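Local coordinates for putative uncharacterized protein (Leishmania major, PDB 3M3I), which is of unknown function but belongs to the cupin superfamily (DUF985) and forms a two-chain assembly built on a beta-barrel fold, at residues 34-38 with 71-76; 59-65 with 173-179; 94-98 with 148-152; 127-131 with 199-205. The contacts are given in a common frame with arbitrary orientation. Residue numbers count along the deposited sequence, not the author numbering.

Contact 1: 34-38 with 71-76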
loop_
_atom_site.group_PDB
_atom_site.type_symbol
_atom_site.label_atom_id
_atom_site.label_comp_id
_atom_site.label_asym_id
_atom_site.label_seq_id
_atom_site.Cartn_x
_atom_site.Cartn_y
_atom_site.Cartn_z
ATOM N N PRO A 34 2.009 -15.984 -12.262
ATOM C CA PRO A 34 1.107 -16.654 -13.199
ATOM C C PRO A 34 0.368 -15.699 -14.156
ATOM O O PRO A 34 0.449 -15.872 -15.376
ATOM C CB PRO A 34 0.147 -17.392 -12.267
ATOM C CG PRO A 34 0.974 -17.710 -11.059
ATOM C CD PRO A 34 2.070 -16.694 -10.968
ATOM N N GLU A 35 -0.314 -14.689 -13.606
ATOM C CA GLU A 35 -1.063 -13.691 -14.402
ATOM C C GLU A 35 -0.191 -12.976 -15.463
ATOM O O GLU A 35 -0.678 -12.576 -16.524
ATOM C CB GLU A 35 -1.726 -12.654 -13.462
ATOM C CG GLU A 35 -0.731 -11.687 -12.755
ATOM C CD GLU A 35 -1.360 -10.847 -11.650
ATOM O OE1 GLU A 35 -1.794 -11.410 -10.616
ATOM O OE2 GLU A 35 -1.414 -9.603 -11.799
ATOM N N GLY A 36 1.097 -12.839 -15.163
ATOM C CA GLY A 36 2.049 -12.155 -16.021
ATOM C C GLY A 36 2.821 -11.230 -15.118
ATOM O O GLY A 36 2.617 -11.266 -13.906
ATOM N N GLY A 37 3.700 -10.407 -15.678
ATOM C CA GLY A 37 4.505 -9.502 -14.878
ATOM C C GLY A 37 5.349 -10.197 -13.832
ATOM O O GLY A 37 5.448 -11.401 -13.824
ATOM N N TYR A 38 5.943 -9.418 -12.933
ATOM C CA TYR A 38 6.916 -9.936 -11.972
ATOM C C TYR A 38 6.481 -9.632 -10.528
ATOM O O TYR A 38 5.732 -8.692 -10.290
ATOM C CB TYR A 38 8.303 -9.374 -12.304
ATOM C CG TYR A 38 8.712 -9.682 -13.742
ATOM C CD1 TYR A 38 8.253 -8.906 -14.799
ATOM C CD2 TYR A 38 9.532 -10.763 -14.043
ATOM C CE1 TYR A 38 8.602 -9.188 -16.116
ATOM C CE2 TYR A 38 9.892 -11.052 -15.356
ATOM C CZ TYR A 38 9.415 -10.260 -16.390
ATOM O OH TYR A 38 9.763 -10.534 -17.704
ATOM N N SER A 71 5.290 -8.006 -20.716
ATOM C CA SER A 71 4.706 -8.843 -19.658
ATOM C C SER A 71 3.543 -8.170 -18.901
ATOM O O SER A 71 3.661 -7.818 -17.731
ATOM C CB SER A 71 5.790 -9.289 -18.674
ATOM O OG SER A 71 5.397 -10.471 -17.998
ATOM N N PRO A 72 2.395 -8.016 -19.564
ATOM C CA PRO A 72 1.206 -7.531 -18.865
ATOM C C PRO A 72 0.644 -8.548 -17.881
ATOM O O PRO A 72 0.951 -9.716 -17.988
ATOM C CB PRO A 72 0.211 -7.298 -19.998
ATOM C CG PRO A 72 0.676 -8.176 -21.109
ATOM C CD PRO A 72 2.153 -8.237 -20.999
ATOM N N SER A 73 -0.161 -8.104 -16.918
ATOM C CA SER A 73 -0.916 -9.013 -16.052
ATOM C C SER A 73 -2.231 -9.298 -16.761
ATOM O O SER A 73 -2.968 -8.384 -17.064
ATOM C CB SER A 73 -1.148 -8.373 -14.682
ATOM O OG SER A 73 -2.301 -8.868 -14.010
ATOM N N HIS A 74 -2.526 -10.559 -17.048
ATOM C CA HIS A 74 -3.701 -10.903 -17.851
ATOM C C HIS A 74 -4.930 -10.995 -16.983
ATOM O O HIS A 74 -4.824 -11.138 -15.772
ATOM C CB HIS A 74 -3.481 -12.220 -18.585
ATOM C CG HIS A 74 -2.396 -12.158 -19.612
ATOM N ND1 HIS A 74 -1.067 -12.318 -19.295
ATOM C CD2 HIS A 74 -2.443 -11.937 -20.945
ATOM C CE1 HIS A 74 -0.340 -12.206 -20.390
ATOM N NE2 HIS A 74 -1.152 -11.968 -21.405
ATOM N N LEU A 75 -6.094 -10.915 -17.612
ATOM C CA LEU A 75 -7.363 -10.881 -16.892
ATOM C C LEU A 75 -7.524 -12.026 -15.879
ATOM O O LEU A 75 -7.484 -13.209 -16.224
ATOM C CB LEU A 75 -8.540 -10.842 -17.876
ATOM C CG LEU A 75 -8.619 -9.595 -18.782
ATOM C CD1 LEU A 75 -9.913 -9.545 -19.576
ATOM C CD2 LEU A 75 -8.478 -8.313 -17.977
ATOM N N HIS A 76 -7.676 -11.652 -14.617
ATOM C CA HIS A 76 -7.880 -12.606 -13.535
ATOM C C HIS A 76 -8.889 -12.048 -12.522
ATOM O O HIS A 76 -9.330 -10.895 -12.625
ATOM C CB HIS A 76 -6.549 -12.902 -12.849
ATOM C CG HIS A 76 -5.924 -11.705 -12.208
ATOM N ND1 HIS A 76 -5.304 -10.713 -12.935
ATOM C CD2 HIS A 76 -5.841 -11.330 -10.912
ATOM C CE1 HIS A 76 -4.853 -9.784 -12.112
ATOM N NE2 HIS A 76 -5.169 -10.133 -10.878
HETATM O O HOH W 1 -3.348 -9.163 -9.082
#
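Glu35 gives up the most surface here and works with both its backbone and its carboxylate. Its carbonyl O accepts two hydrogen bonds from His74, one from the backbone N and one from the ring ND1, each 2.8 Å long; the m rotamer of His74 swings the ring back so that both donors converge on one oxygen. Further along, Glu35 OE2 takes a very short 2.5 Å hydrogen bond from Ser73 OG, while OE1 lies over one face of the His76 ring and a water bridges Glu35 OE1 (3.1 Å) to His76 NE2 (2.7 Å). His76 is held in place by its ND1, which donates to His74 O at 2.9 Å. Ser71, the second most covered residue, closes the other end: its OG accepts from Gly37 N at 2.9 Å, and its CB touches Tyr38 CE1 at 3.8 Å. Between these two points Gly36 CA comes within 3.3 Å of Pro72 O, so close that a CB would clash; its phi of 133° also calls for glycine. Glu35, which touches Phe65, and His76, whose ring meets Phe156, are joined through the water into a polar cluster, consistent with the interior pocket of a cupin barrel.

Contact 2: 59-65 with 173-179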
loop_
_atom_site.group_PDB
_atom_site.type_symbol
_atom_site.label_atom_id
_atom_site.label_comp_id
_atom_site.label_asym_id
_atom_site.label_seq_id
_atom_site.Cartn_x
_atom_site.Cartn_y
_atom_site.Cartn_z
ATOM N N ALA A 59 -5.267 -11.567 7.533
ATOM C CA ALA A 59 -5.893 -10.249 7.469
ATOM C C ALA A 59 -5.540 -9.573 6.152
ATOM O O ALA A 59 -6.417 -9.130 5.422
ATOM C CB ALA A 59 -5.465 -9.369 8.639
ATOM N N TYR A 60 -4.241 -9.501 5.876
ATOM C CA TYR A 60 -3.723 -8.968 4.625
ATOM C C TYR A 60 -2.490 -9.751 4.196
ATOM O O TYR A 60 -1.866 -10.437 4.996
ATOM C CB TYR A 60 -3.356 -7.497 4.775
ATOM C CG TYR A 60 -2.167 -7.272 5.679
ATOM C CD1 TYR A 60 -0.889 -7.164 5.168
ATOM C CD2 TYR A 60 -2.322 -7.187 7.049
ATOM C CE1 TYR A 60 0.193 -6.981 5.997
ATOM C CE2 TYR A 60 -1.230 -6.999 7.888
ATOM C CZ TYR A 60 0.024 -6.902 7.351
ATOM O OH TYR A 60 1.106 -6.715 8.177
ATOM N N THR A 61 -2.168 -9.630 2.918
ATOM C CA THR A 61 -0.940 -10.118 2.333
ATOM C C THR A 61 -0.495 -9.005 1.411
ATOM O O THR A 61 -1.333 -8.310 0.856
ATOM C CB THR A 61 -1.159 -11.424 1.538
ATOM O OG1 THR A 61 -2.158 -11.228 0.543
ATOM C CG2 THR A 61 -1.601 -12.572 2.451
ATOM N N THR A 62 0.814 -8.799 1.273
ATOM C CA THR A 62 1.335 -7.738 0.386
ATOM C C THR A 62 2.377 -8.296 -0.564
ATOM O O THR A 62 2.960 -9.354 -0.308
ATOM C CB THR A 62 1.988 -6.537 1.146
ATOM O OG1 THR A 62 3.367 -6.825 1.396
ATOM C CG2 THR A 62 1.280 -6.229 2.466
ATOM N N ILE A 63 2.601 -7.570 -1.660
ATOM C CA ILE A 63 3.599 -7.938 -2.664
ATOM C C ILE A 63 4.155 -6.716 -3.366
ATOM O O ILE A 63 3.557 -5.655 -3.355
ATOM C CB ILE A 63 3.031 -8.885 -3.760
ATOM C CG1 ILE A 63 1.988 -8.184 -4.622
ATOM C CG2 ILE A 63 2.418 -10.150 -3.160
ATOM C CD1 ILE A 63 1.648 -8.948 -5.888
ATOM N N TYR A 64 5.334 -6.881 -3.956
ATOM C CA TYR A 64 5.840 -5.970 -4.955
ATOM C C TYR A 64 5.404 -6.510 -6.319
ATOM O O TYR A 64 5.565 -7.680 -6.592
ATOM C CB TYR A 64 7.342 -5.928 -4.900
ATOM C CG TYR A 64 7.950 -5.198 -3.720
ATOM C CD1 TYR A 64 7.781 -3.826 -3.557
ATOM C CD2 TYR A 64 8.741 -5.866 -2.808
ATOM C CE1 TYR A 64 8.372 -3.155 -2.499
ATOM C CE2 TYR A 64 9.326 -5.207 -1.750
ATOM C CZ TYR A 64 9.147 -3.857 -1.600
ATOM O OH TYR A 64 9.747 -3.206 -0.543
ATOM N N PHE A 65 4.837 -5.668 -7.170
ATOM C CA PHE A 65 4.447 -6.095 -8.503
ATOM C C PHE A 65 5.040 -5.180 -9.563
ATOM O O PHE A 65 4.854 -3.975 -9.499
ATOM C CB PHE A 65 2.924 -6.127 -8.632
ATOM C CG PHE A 65 2.459 -6.662 -9.941
ATOM C CD1 PHE A 65 2.429 -8.026 -10.174
ATOM C CD2 PHE A 65 2.092 -5.809 -10.959
ATOM C CE1 PHE A 65 2.014 -8.528 -11.394
ATOM C CE2 PHE A 65 1.671 -6.304 -12.182
ATOM C CZ PHE A 65 1.640 -7.668 -12.399
ATOM N N LEU A 173 6.671 -0.192 -11.441
ATOM C CA LEU A 173 6.764 -0.932 -10.184
ATOM C C LEU A 173 5.715 -0.407 -9.189
ATOM O O LEU A 173 5.561 0.799 -9.009
ATOM C CB LEU A 173 8.169 -0.796 -9.600
ATOM C CG LEU A 173 8.453 -1.352 -8.196
ATOM C CD1 LEU A 173 8.266 -2.855 -8.132
ATOM C CD2 LEU A 173 9.859 -0.969 -7.752
ATOM N N VAL A 174 4.994 -1.319 -8.556
ATOM C CA VAL A 174 4.017 -0.960 -7.543
ATOM C C VAL A 174 4.137 -1.914 -6.362
ATOM O O VAL A 174 4.908 -2.868 -6.393
ATOM C CB VAL A 174 2.532 -1.014 -8.085
ATOM C CG1 VAL A 174 2.292 0.014 -9.158
ATOM C CG2 VAL A 174 2.170 -2.405 -8.591
ATOM N N SER A 175 3.372 -1.623 -5.319
ATOM C CA SER A 175 3.059 -2.588 -4.290
ATOM C C SER A 175 1.575 -2.876 -4.379
ATOM O O SER A 175 0.796 -1.982 -4.685
ATOM C CB SER A 175 3.410 -2.049 -2.909
ATOM O OG SER A 175 4.802 -1.962 -2.745
ATOM N N CYS A 176 1.201 -4.134 -4.136
ATOM C CA CYS A 176 -0.190 -4.530 -4.032
ATOM C C CYS A 176 -0.474 -5.114 -2.651
ATOM O O CYS A 176 0.330 -5.868 -2.109
ATOM C CB CYS A 176 -0.531 -5.560 -5.097
ATOM S SG CYS A 176 -0.176 -5.048 -6.772
ATOM N N ILE A 177 -1.629 -4.775 -2.089
ATOM C CA ILE A 177 -2.073 -5.370 -0.822
ATOM C C ILE A 177 -3.442 -5.983 -1.039
ATOM O O ILE A 177 -4.343 -5.291 -1.456
ATOM C CB ILE A 177 -2.143 -4.306 0.292
ATOM C CG1 ILE A 177 -0.814 -3.566 0.396
ATOM C CG2 ILE A 177 -2.472 -4.919 1.636
ATOM C CD1 ILE A 177 -0.901 -2.382 1.317
ATOM N N VAL A 178 -3.586 -7.284 -0.797
ATOM C CA VAL A 178 -4.895 -7.925 -0.842
ATOM C C VAL A 178 -5.374 -8.135 0.586
ATOM O O VAL A 178 -4.623 -8.628 1.414
ATOM C CB VAL A 178 -4.862 -9.265 -1.605
ATOM C CG1 VAL A 178 -6.281 -9.763 -1.850
ATOM C CG2 VAL A 178 -4.116 -9.117 -2.919
ATOM N N SER A 179 -6.601 -7.703 0.878
ATOM C CA SER A 179 -7.192 -7.830 2.223
ATOM C C SER A 179 -8.716 -7.958 2.191
ATOM O O SER A 179 -9.404 -7.071 1.664
ATOM C CB SER A 179 -6.833 -6.642 3.105
ATOM O OG SER A 179 -7.564 -6.681 4.322
#
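Phe65, Cys176 and Val174 form the apolar centre, on the sheet face they share with Ile63. Phe65 CB lies 3.8 Å from both Val174 CG2 and Cys176 SG, and the sulfur sits obliquely to the ring, 5.4 Å from its centroid, as a sulfur-aromatic contact. Ile63 CG1 packs on Cys176 CB at 3.7 Å. The other face carries Thr62 opposite Ile177, with Thr62 CG2 4.0 Å from Ile177 CG1, and Tyr64 opposite Ser175.

Beneath these side chains the antiparallel backbones exchange paired hydrogen bonds at Phe65-Val174, Ile63-Cys176 and Thr61-Val178. The shortest runs from Val174 N to Phe65 O at 2.8 Å. Thr61 N reaches Val178 O at 3.0 Å. At the non-hydrogen-bonded pairs the chains close to CA-CA 4.3 Å (Thr62 and Ile177), and CA-H groups approach carbonyls, as with Ser175 CA and Ile63 O at 3.2 Å. The polar edge is reached where Ser179 OG donates to Ala59 O at 2.9 Å. Ser175 OG bonds to His87.

The face of Thr62 and Ile177 meets the second subunit: Thr62 OG1 bonds to its Gln147, Tyr60 OH to its Asp81, and Ile177 packs on its own counterpart. This regular antiparallel strand pair lies mid-sheet in the larger sheet of the cupin beta-barrel, strand 56-67 flanked by strand 38-44 and strand 172-179 by strand 81-87.

Contact 3: 94-98 with 148-152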
loop_
_atom_site.group_PDB
_atom_site.type_symbol
_atom_site.label_atom_id
_atom_site.label_comp_id
_atom_site.label_asym_id
_atom_site.label_seq_id
_atom_site.Cartn_x
_atom_site.Cartn_y
_atom_site.Cartn_z
ATOM N N LEU A 94 -4.496 0.041 -15.348
ATOM C CA LEU A 94 -5.305 -1.015 -14.796
ATOM C C LEU A 94 -6.560 -1.099 -15.646
ATOM O O LEU A 94 -7.195 -0.078 -15.924
ATOM C CB LEU A 94 -5.692 -0.706 -13.348
ATOM C CG LEU A 94 -4.737 -1.116 -12.241
ATOM C CD1 LEU A 94 -5.133 -0.455 -10.933
ATOM C CD2 LEU A 94 -4.781 -2.635 -12.106
ATOM N N HIS A 95 -6.909 -2.312 -16.044
ATOM C CA HIS A 95 -8.086 -2.576 -16.854
ATOM C C HIS A 95 -9.064 -3.316 -15.966
ATOM O O HIS A 95 -8.897 -4.512 -15.749
ATOM C CB HIS A 95 -7.710 -3.444 -18.063
ATOM C CG HIS A 95 -6.662 -2.835 -18.945
ATOM N ND1 HIS A 95 -6.895 -2.504 -20.262
ATOM C CD2 HIS A 95 -5.371 -2.508 -18.697
ATOM C CE1 HIS A 95 -5.793 -2.000 -20.785
ATOM N NE2 HIS A 95 -4.858 -1.984 -19.853
ATOM N N VAL A 96 -10.074 -2.629 -15.460
ATOM C CA VAL A 96 -10.957 -3.185 -14.433
ATOM C C VAL A 96 -12.389 -3.358 -14.951
ATOM O O VAL A 96 -13.056 -2.376 -15.256
ATOM C CB VAL A 96 -10.987 -2.262 -13.182
ATOM C CG1 VAL A 96 -11.844 -2.858 -12.086
ATOM C CG2 VAL A 96 -9.580 -2.009 -12.658
ATOM N N ILE A 97 -12.867 -4.596 -15.053
ATOM C CA ILE A 97 -14.280 -4.832 -15.326
ATOM C C ILE A 97 -14.940 -5.145 -13.983
ATOM O O ILE A 97 -14.621 -6.142 -13.360
ATOM C CB ILE A 97 -14.523 -5.994 -16.311
ATOM C CG1 ILE A 97 -13.646 -5.862 -17.563
ATOM C CG2 ILE A 97 -15.997 -6.039 -16.688
ATOM C CD1 ILE A 97 -13.417 -7.172 -18.310
ATOM N N LEU A 98 -15.833 -4.279 -13.521
ATOM C CA LEU A 98 -16.436 -4.437 -12.198
ATOM C C LEU A 98 -17.590 -5.408 -12.281
ATOM O O LEU A 98 -18.288 -5.418 -13.273
ATOM C CB LEU A 98 -16.957 -3.096 -11.674
ATOM C CG LEU A 98 -16.000 -1.907 -11.636
ATOM C CD1 LEU A 98 -16.801 -0.634 -11.359
ATOM C CD2 LEU A 98 -14.909 -2.092 -10.583
ATOM N N TYR A 148 -4.988 3.088 -5.683
ATOM C CA TYR A 148 -6.287 2.676 -6.203
ATOM C C TYR A 148 -6.572 1.231 -5.800
ATOM O O TYR A 148 -5.660 0.406 -5.741
ATOM C CB TYR A 148 -6.336 2.816 -7.721
ATOM C CG TYR A 148 -7.615 2.294 -8.320
ATOM C CD1 TYR A 148 -8.721 3.126 -8.494
ATOM C CD2 TYR A 148 -7.735 0.959 -8.681
ATOM C CE1 TYR A 148 -9.909 2.637 -9.039
ATOM C CE2 TYR A 148 -8.907 0.472 -9.218
ATOM C CZ TYR A 148 -9.990 1.306 -9.390
ATOM O OH TYR A 148 -11.142 0.791 -9.925
ATOM N N THR A 149 -7.850 0.945 -5.534
ATOM C CA THR A 149 -8.313 -0.342 -5.021
ATOM C C THR A 149 -9.243 -1.039 -6.010
ATOM O O THR A 149 -10.276 -0.498 -6.382
ATOM C CB THR A 149 -9.050 -0.182 -3.675
ATOM O OG1 THR A 149 -8.126 0.255 -2.684
ATOM C CG2 THR A 149 -9.658 -1.498 -3.213
ATOM N N VAL A 150 -8.864 -2.255 -6.413
ATOM C CA VAL A 150 -9.646 -3.052 -7.349
ATOM C C VAL A 150 -10.622 -3.855 -6.505
ATOM O O VAL A 150 -10.191 -4.654 -5.690
ATOM C CB VAL A 150 -8.746 -3.993 -8.181
ATOM C CG1 VAL A 150 -9.579 -4.827 -9.134
ATOM C CG2 VAL A 150 -7.712 -3.184 -8.949
ATOM N N PRO A 151 -11.938 -3.625 -6.665
ATOM C CA PRO A 151 -12.844 -4.307 -5.743
ATOM C C PRO A 151 -12.860 -5.813 -5.984
ATOM O O PRO A 151 -12.732 -6.249 -7.128
ATOM C CB PRO A 151 -14.209 -3.689 -6.060
ATOM C CG PRO A 151 -13.903 -2.396 -6.767
ATOM C CD PRO A 151 -12.664 -2.695 -7.550
ATOM N N GLY A 152 -12.987 -6.583 -4.906
ATOM C CA GLY A 152 -13.164 -8.023 -4.997
ATOM C C GLY A 152 -14.303 -8.367 -5.939
ATOM O O GLY A 152 -15.358 -7.753 -5.906
#
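This is apolar packing between two sheets of the cupin barrel: strand 92-98 of the five-stranded sheet faces strand 147-150 of the larger one across the interior. The short axes pass 9.5 Å apart at 47°, too far for backbone pairing, so side chains alone fill the gap. Leu94 and Val96 alternate with His95 and Ile97 along their strand and point toward the opposing segment. Leu94 CD1 reaches Tyr148 CD2 at 3.7 Å and Val150 CG2 at 4.2 Å, and thus bridges the ring and the valine. Val96 follows, its CG1 meeting Val150 CG1 at 4.2 Å and its CG2 lying 4.3 Å from Tyr148 CE2. Trp84, from strand 81-87, packs on both Leu94 and Val150, while Arg106 makes a cation-pi contact with the Tyr148 ring. Thr149 turns away from strand 92-98 and touches Tyr60 of the second subunit. Where strand 147-150 has given way to loop, Leu98 bends its end toward the proline ring, bringing Leu98 CD2 to 3.8 Å from Pro151 CD.

Contact 4: 127-131 with 199-205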
loop_
_atom_site.group_PDB
_atom_site.type_symbol
_atom_site.label_atom_id
_atom_site.label_comp_id
_atom_site.label_asym_id
_atom_site.label_seq_id
_atom_site.Cartn_x
_atom_site.Cartn_y
_atom_site.Cartn_z
ATOM N N LYS A 127 -24.463 -8.560 -14.586
ATOM C CA LYS A 127 -23.119 -8.253 -14.040
ATOM C C LYS A 127 -22.072 -7.911 -15.104
ATOM O O LYS A 127 -22.289 -8.113 -16.300
ATOM C CB LYS A 127 -22.587 -9.429 -13.212
ATOM C CG LYS A 127 -23.540 -9.973 -12.167
ATOM C CD LYS A 127 -23.939 -8.917 -11.145
ATOM C CE LYS A 127 -24.694 -9.528 -9.973
ATOM N NZ LYS A 127 -25.487 -8.515 -9.237
ATOM N N TYR A 128 -20.943 -7.384 -14.638
ATOM C CA TYR A 128 -19.763 -7.100 -15.465
ATOM C C TYR A 128 -19.980 -6.124 -16.629
ATOM O O TYR A 128 -19.422 -6.292 -17.714
ATOM C CB TYR A 128 -19.113 -8.413 -15.921
ATOM C CG TYR A 128 -18.533 -9.182 -14.747
ATOM C CD1 TYR A 128 -17.372 -8.757 -14.126
ATOM C CD2 TYR A 128 -19.168 -10.299 -14.234
ATOM C CE1 TYR A 128 -16.854 -9.428 -13.050
ATOM C CE2 TYR A 128 -18.648 -10.972 -13.155
ATOM C CZ TYR A 128 -17.491 -10.527 -12.568
ATOM O OH TYR A 128 -16.967 -11.196 -11.495
ATOM N N GLN A 129 -20.746 -5.072 -16.374
ATOM C CA GLN A 129 -21.088 -4.110 -17.427
ATOM C C GLN A 129 -20.161 -2.914 -17.529
ATOM O O GLN A 129 -20.054 -2.328 -18.604
ATOM C CB GLN A 129 -22.518 -3.609 -17.250
ATOM C CG GLN A 129 -23.553 -4.687 -17.425
ATOM C CD GLN A 129 -24.860 -4.126 -17.854
ATOM O OE1 GLN A 129 -25.034 -3.761 -19.017
ATOM N NE2 GLN A 129 -25.799 -4.032 -16.921
ATOM N N VAL A 130 -19.493 -2.559 -16.431
ATOM C CA VAL A 130 -18.724 -1.317 -16.366
ATOM C C VAL A 130 -17.214 -1.533 -16.488
ATOM O O VAL A 130 -16.570 -2.024 -15.570
ATOM C CB VAL A 130 -19.052 -0.521 -15.072
ATOM C CG1 VAL A 130 -18.184 0.725 -14.958
ATOM C CG2 VAL A 130 -20.525 -0.124 -15.056
ATOM N N TYR A 131 -16.657 -1.131 -17.627
ATOM C CA TYR A 131 -15.216 -1.145 -17.839
ATOM C C TYR A 131 -14.620 0.193 -17.394
ATOM O O TYR A 131 -15.101 1.268 -17.779
ATOM C CB TYR A 131 -14.896 -1.418 -19.313
ATOM C CG TYR A 131 -13.425 -1.336 -19.674
ATOM C CD1 TYR A 131 -12.446 -1.910 -18.871
ATOM C CD2 TYR A 131 -13.016 -0.703 -20.833
ATOM C CE1 TYR A 131 -11.107 -1.830 -19.203
ATOM C CE2 TYR A 131 -11.678 -0.625 -21.171
ATOM C CZ TYR A 131 -10.729 -1.189 -20.350
ATOM O OH TYR A 131 -9.405 -1.105 -20.703
ATOM N N TYR A 199 -19.040 -12.388 -21.706
ATOM C CA TYR A 199 -19.059 -10.911 -21.762
ATOM C C TYR A 199 -18.539 -10.342 -23.106
ATOM O O TYR A 199 -17.499 -9.697 -23.156
ATOM C CB TYR A 199 -18.289 -10.318 -20.551
ATOM C CG TYR A 199 -18.531 -11.083 -19.256
ATOM C CD1 TYR A 199 -19.795 -11.143 -18.684
ATOM C CD2 TYR A 199 -17.496 -11.771 -18.625
ATOM C CE1 TYR A 199 -20.021 -11.868 -17.513
ATOM C CE2 TYR A 199 -17.712 -12.503 -17.461
ATOM C CZ TYR A 199 -18.973 -12.546 -16.902
ATOM O OH TYR A 199 -19.176 -13.277 -15.745
ATOM N N PRO A 200 -19.291 -10.548 -24.202
ATOM C CA PRO A 200 -18.837 -10.112 -25.522
ATOM C C PRO A 200 -18.871 -8.584 -25.747
ATOM O O PRO A 200 -18.195 -8.078 -26.654
ATOM C CB PRO A 200 -19.807 -10.822 -26.462
ATOM C CG PRO A 200 -21.055 -10.938 -25.684
ATOM C CD PRO A 200 -20.624 -11.180 -24.268
ATOM N N GLN A 201 -19.641 -7.858 -24.936
ATOM C CA GLN A 201 -19.594 -6.390 -24.953
ATOM C C GLN A 201 -18.181 -5.820 -24.689
ATOM O O GLN A 201 -17.906 -4.686 -25.065
ATOM C CB GLN A 201 -20.599 -5.778 -23.959
ATOM C CG GLN A 201 -20.308 -6.028 -22.463
ATOM C CD GLN A 201 -20.883 -7.346 -21.967
ATOM O OE1 GLN A 201 -21.178 -8.233 -22.767
ATOM N NE2 GLN A 201 -21.044 -7.485 -20.648
ATOM N N HIS A 202 -17.296 -6.606 -24.061
ATOM C CA HIS A 202 -15.938 -6.151 -23.755
ATOM C C HIS A 202 -14.875 -6.759 -24.673
ATOM O O HIS A 202 -13.725 -6.890 -24.266
ATOM C CB HIS A 202 -15.590 -6.470 -22.294
ATOM C CG HIS A 202 -16.531 -5.867 -21.300
ATOM N ND1 HIS A 202 -16.785 -4.513 -21.241
ATOM C CD2 HIS A 202 -17.271 -6.434 -20.319
ATOM C CE1 HIS A 202 -17.653 -4.274 -20.274
ATOM N NE2 HIS A 202 -17.961 -5.424 -19.696
ATOM N N GLU A 203 -15.242 -7.107 -25.906
ATOM C CA GLU A 203 -14.334 -7.837 -26.795
ATOM C C GLU A 203 -12.929 -7.246 -26.865
ATOM O O GLU A 203 -11.948 -7.976 -26.788
ATOM C CB GLU A 203 -14.912 -7.990 -28.210
ATOM C CG GLU A 203 -13.978 -8.772 -29.186
ATOM C CD GLU A 203 -14.670 -9.275 -30.473
ATOM O OE1 GLU A 203 -15.878 -9.030 -30.657
ATOM O OE2 GLU A 203 -14.004 -9.930 -31.317
ATOM N N ALA A 204 -12.836 -5.925 -27.007
ATOM C CA ALA A 204 -11.546 -5.246 -27.164
ATOM C C ALA A 204 -10.610 -5.463 -25.964
ATOM O O ALA A 204 -9.453 -5.844 -26.143
ATOM C CB ALA A 204 -11.757 -3.772 -27.415
ATOM N N VAL A 205 -11.099 -5.222 -24.751
ATOM C CA VAL A 205 -10.293 -5.481 -23.548
ATOM C C VAL A 205 -10.017 -6.985 -23.421
ATOM O O VAL A 205 -8.919 -7.386 -23.033
ATOM C CB VAL A 205 -10.953 -4.926 -22.243
ATOM C CG1 VAL A 205 -12.386 -5.379 -22.117
ATOM C CG2 VAL A 205 -10.172 -5.364 -20.997
#
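Tyr128 lays its CB over the face of the Tyr199 ring, a CH-pi contact 4.0 Å from CB to the ring centroid and 17° off the normal. The two rings are oblique, with centroids 4.9 Å apart and planes at 46°, and Tyr128 CD2 approaches Tyr199 CZ at 3.5 Å. The contact packs the start of the C-terminal helix 203-209 and the turn before it against strand 130-136 and the residues leading into it; that strand is an outermost one of the five-stranded sheet of the cupin barrel within this chain. Ile155 of strand 155-159 touches both Tyr128 and Tyr199, and Tyr128 OH bonds to Gly153 O.

The turn is short: residues 200-201 form a 3-10 segment, and His202 N returns to Tyr199 O at 3.2 Å. His202 occupies the N-cap position of the helix, with its side chain directed at 127-131. Its ring also packs on Ile97 of strand 92-98, and Tyr131 CB lies 4.1 Å from His202 CE1. In the first turn of the helix, Val205 sits over a face of the Tyr131 ring, with Tyr131 CE1 and Val205 CG2 4.1 Å apart. Tyr128 has phi/psi of 59°/41°, an uncommon left-handed conformation, in the bend leading into strand 130-136. Its carbonyl receives the one hydrogen bond between the segments, from His202 NE2 to Tyr128 O at 2.6 Å.

From the N terminus, contact 1 closes first, bringing residues 71-76 back to the loop at 34-38. Contact 2 opens between the two segments of contact 1, at 59-65, and closes only at 173-179, so the two cross; Phe65 touches Glu35 and Ser73 where they meet. Contact 3, 94-98 with 148-152, falls wholly within the span of contact 2 and joins the two sheets across the interior. Contact 4 opens at 127-131, between the segments of contact 3, and closes last at 199-205, crossing contacts 2 and 3 and tying the C-terminal helix to the five-stranded sheet. Strands 92-98 and 130-136 lie side by side, linking contacts 3 and 4, whereas contacts 2 and 4 occupy opposite sides of the chain's centre.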